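Local coordinates for Alpha/beta hydrolase fold protein (Sphaerobacter thermophilus, PDB 3R0V) that probably acts as a hydrolase of the alpha/beta hydrolase fold and holds a d-malate molecule in a pocket, at residues A80-A85 with L109-L114. Residues are numbered along the deposited sequence; the frame is centred on the assembly and turned at random.
Sequences AIIDAA and LPITRL
I82 makes a small, largely apolar van der Waals contact with L109, P110 and I111, where the C-terminal part of helix 71-84 lies against the end of the loop before strand 111-117 and I111, the first residue of that strand. No hydrogen bond crosses between the two segments, and 142 Å² of surface, summed over both segments, is buried. I82 is the one helix residue that touches 109-114, and its beta-branched side chain suits the task because its two arms reach different partners. CG2, anti to the backbone N, meets the proline: it lies 4.1 Å from CG of P110 and 3.9 Å from the carbonyl O of P110, a van der Waals approach. The longer arm, with CG1 anti to the carbonyl carbon (chi1 -67°) and CD1 extended beyond it (chi2 167°), carries CD1 to 3.9 Å from CG1 of I111, the two isoleucine side chains crossing at about a right angle. CD1 of L109 approaches the same methyl more loosely, at 4.3 Å. In the alpha/beta hydrolase fold, helices pack on both faces of a mostly parallel sheet; here helix 71-84 precedes strand 89-94, and helix 96-106 connects that strand to its parallel neighbour 111-117. P110 is the centre of an inverse gamma turn, closed by I111 N to L109 O at 2.7 Å, a tight bend compatible with the restricted phi of proline. The bend helps set L109, P110 and I111 along the I82 side chain. L109 and I111 turn apolar surface to A104 of helix 96-106, and I111, buried, also touches V91 of strand 89-94.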
ATOM      1  N   ALA A  80       0.432  -2.667  15.852  1.00 11.58           N
ATOM      2  CA  ALA A  80       1.605  -3.177  16.555  1.00 12.12           C
ATOM      3  C   ALA A  80       2.872  -2.482  16.088  1.00 10.60           C
ATOM      4  O   ALA A  80       3.768  -2.201  16.885  1.00 12.96           O
ATOM      5  CB  ALA A  80       1.718  -4.695  16.364  1.00 11.50           C
ATOM      6  N   ILE A  81       2.957  -2.206  14.796  1.00 10.55           N
ATOM      7  CA  ILE A  81       4.119  -1.518  14.245  1.00 11.82           C
ATOM      8  C   ILE A  81       4.171  -0.043  14.686  1.00 10.92           C
ATOM      9  O   ILE A  81       5.247   0.487  14.976  1.00 11.57           O
ATOM     10  CB  ILE A  81       4.146  -1.656  12.697  1.00 11.17           C
ATOM     11  CG1 ILE A  81       4.380  -3.134  12.330  1.00 10.99           C
ATOM     12  CG2 ILE A  81       5.201  -0.744  12.083  1.00 14.18           C
ATOM     13  CD1 ILE A  81       5.693  -3.694  12.816  1.00 15.46           C
ATOM     14  N   ILE A  82       3.020   0.626  14.715  1.00 11.80           N
ATOM     15  CA  ILE A  82       2.976   1.987  15.238  1.00 10.90           C
ATOM     16  C   ILE A  82       3.413   1.984  16.715  1.00 11.65           C
ATOM     17  O   ILE A  82       4.097   2.905  17.155  1.00 11.94           O
ATOM     18  CB  ILE A  82       1.597   2.641  15.022  1.00 10.02           C
ATOM     19  CG1 ILE A  82       1.358   2.857  13.527  1.00 12.73           C
ATOM     20  CG2 ILE A  82       1.511   4.008  15.747  1.00 11.14           C
ATOM     21  CD1 ILE A  82      -0.061   3.205  13.196  1.00 13.42           C
ATOM     22  N   ASP A  83       3.039   0.954  17.472  1.00 11.67           N
ATOM     23  CA  ASP A  83       3.548   0.810  18.841  1.00 11.55           C
ATOM     24  C   ASP A  83       5.065   0.655  18.863  1.00 12.38           C
ATOM     25  O   ASP A  83       5.741   1.288  19.683  1.00 13.43           O
ATOM     26  CB  ASP A  83       2.851  -0.325  19.588  1.00 13.63           C
ATOM     27  CG  ASP A  83       1.546   0.111  20.217  1.00 16.22           C
ATOM     28  OD1 ASP A  83       1.435   1.300  20.606  1.00 17.26           O
ATOM     29  OD2 ASP A  83       0.627  -0.726  20.313  1.00 20.07           O
ATOM     30  N   ALA A  84       5.606  -0.171  17.966  1.00 14.58           N
ATOM     31  CA  ALA A  84       7.051  -0.312  17.849  1.00 14.95           C
ATOM     32  C   ALA A  84       7.713   1.031  17.535  1.00 16.06           C
ATOM     33  O   ALA A  84       8.841   1.289  17.955  1.00 17.65           O
ATOM     34  CB  ALA A  84       7.402  -1.349  16.778  1.00 15.39           C
ATOM     35  N   ALA A  85       7.006   1.878  16.791  1.00 13.52           N
ATOM     36  CA  ALA A  85       7.500   3.207  16.442  1.00 13.12           C
ATOM     37  C   ALA A  85       7.410   4.206  17.594  1.00 13.38           C
ATOM     38  O   ALA A  85       7.907   5.339  17.479  1.00 16.64           O
ATOM     39  CB  ALA A  85       6.739   3.740  15.240  1.00 13.80           C
ATOM     40  N   LEU A 109      -6.713   4.308  14.605  1.00 14.70           N
ATOM     41  CA  LEU A 109      -5.315   4.120  15.004  1.00 14.64           C
ATOM     42  C   LEU A 109      -4.621   5.467  15.187  1.00 11.95           C
ATOM     43  O   LEU A 109      -5.004   6.459  14.551  1.00 14.11           O
ATOM     44  CB  LEU A 109      -4.536   3.284  13.990  1.00 13.02           C
ATOM     45  CG  LEU A 109      -4.877   1.795  13.869  1.00 17.86           C
ATOM     46  CD1 LEU A 109      -3.747   1.058  13.173  1.00 17.19           C
ATOM     47  CD2 LEU A 109      -5.160   1.164  15.212  1.00 24.37           C
ATOM     48  N   PRO A 110      -3.580   5.503  16.041  1.00 12.46           N
ATOM     49  CA  PRO A 110      -2.874   6.762  16.315  1.00 12.20           C
ATOM     50  C   PRO A 110      -1.911   7.159  15.202  1.00 13.52           C
ATOM     51  O   PRO A 110      -0.683   7.150  15.352  1.00 15.07           O
ATOM     52  CB  PRO A 110      -2.145   6.472  17.633  1.00 13.64           C
ATOM     53  CG  PRO A 110      -1.946   4.997  17.638  1.00 14.76           C
ATOM     54  CD  PRO A 110      -3.157   4.416  16.940  1.00 14.39           C
ATOM     55  N   ILE A 111      -2.506   7.487  14.059  1.00 12.71           N
ATOM     56  CA  ILE A 111      -1.804   8.023  12.900  1.00 11.74           C
ATOM     57  C   ILE A 111      -1.963   9.542  12.946  1.00 13.08           C
ATOM     58  O   ILE A 111      -3.092  10.057  12.923  1.00 16.03           O
ATOM     59  CB  ILE A 111      -2.411   7.453  11.594  1.00 12.37           C
ATOM     60  CG1 ILE A 111      -2.271   5.923  11.587  1.00 12.30           C
ATOM     61  CG2 ILE A 111      -1.731   8.045  10.372  1.00 11.76           C
ATOM     62  CD1 ILE A 111      -2.961   5.217  10.427  1.00 13.48           C
ATOM     63  N   THR A 112      -0.844  10.259  13.027  1.00 12.72           N
ATOM     64  CA  THR A 112      -0.922  11.696  13.259  0.58 13.69           C
ATOM     65  C   THR A 112      -0.951  12.521  11.969  1.00 12.75           C
ATOM     66  O   THR A 112      -1.565  13.584  11.934  1.00 13.11           O
ATOM     67  CB  THR A 112       0.201  12.169  14.177  0.58 13.14           C
ATOM     68  OG1 THR A 112       1.457  11.735  13.646  0.58 14.36           O
ATOM     69  CG2 THR A 112       0.026  11.577  15.573  0.58 16.08           C
ATOM     70  N   ARG A 113      -0.296  12.025  10.916  1.00 12.04           N
ATOM     71  CA  ARG A 113      -0.346  12.605   9.573  0.51 12.28           C
ATOM     72  C   ARG A 113      -0.328  11.435   8.601  1.00 11.01           C
ATOM     73  O   ARG A 113       0.355  10.453   8.850  1.00 13.12           O
ATOM     74  CB  ARG A 113       0.865  13.502   9.306  0.51 11.64           C
ATOM     75  CG  ARG A 113       0.982  14.697  10.248  0.51 12.89           C
ATOM     76  CD  ARG A 113       2.150  15.599   9.865  0.51 15.90           C
ATOM     77  NE  ARG A 113       2.169  16.817  10.671  0.51 16.75           N
ATOM     78  CZ  ARG A 113       1.751  18.001  10.236  0.51 23.88           C
ATOM     79  NH1 ARG A 113       1.302  18.132   8.994  0.51 26.06           N
ATOM     80  NH2 ARG A 113       1.794  19.057  11.039  0.51 25.79           N
ATOM     81  N   LEU A 114      -1.060  11.546   7.495  1.00 10.62           N
ATOM     82  CA  LEU A 114      -1.169  10.420   6.565  1.00 11.34           C
ATOM     83  C   LEU A 114      -0.880  10.848   5.140  1.00 12.18           C
ATOM     84  O   LEU A 114      -1.496  11.792   4.657  1.00 14.01           O
ATOM     85  CB  LEU A 114      -2.580   9.838   6.635  1.00 11.95           C
ATOM     86  CG  LEU A 114      -2.910   8.717   5.639  1.00 13.02           C
ATOM     87  CD1 LEU A 114      -2.006   7.499   5.838  1.00 13.87           C
ATOM     88  CD2 LEU A 114      -4.379   8.322   5.753  1.00 16.94           C
TER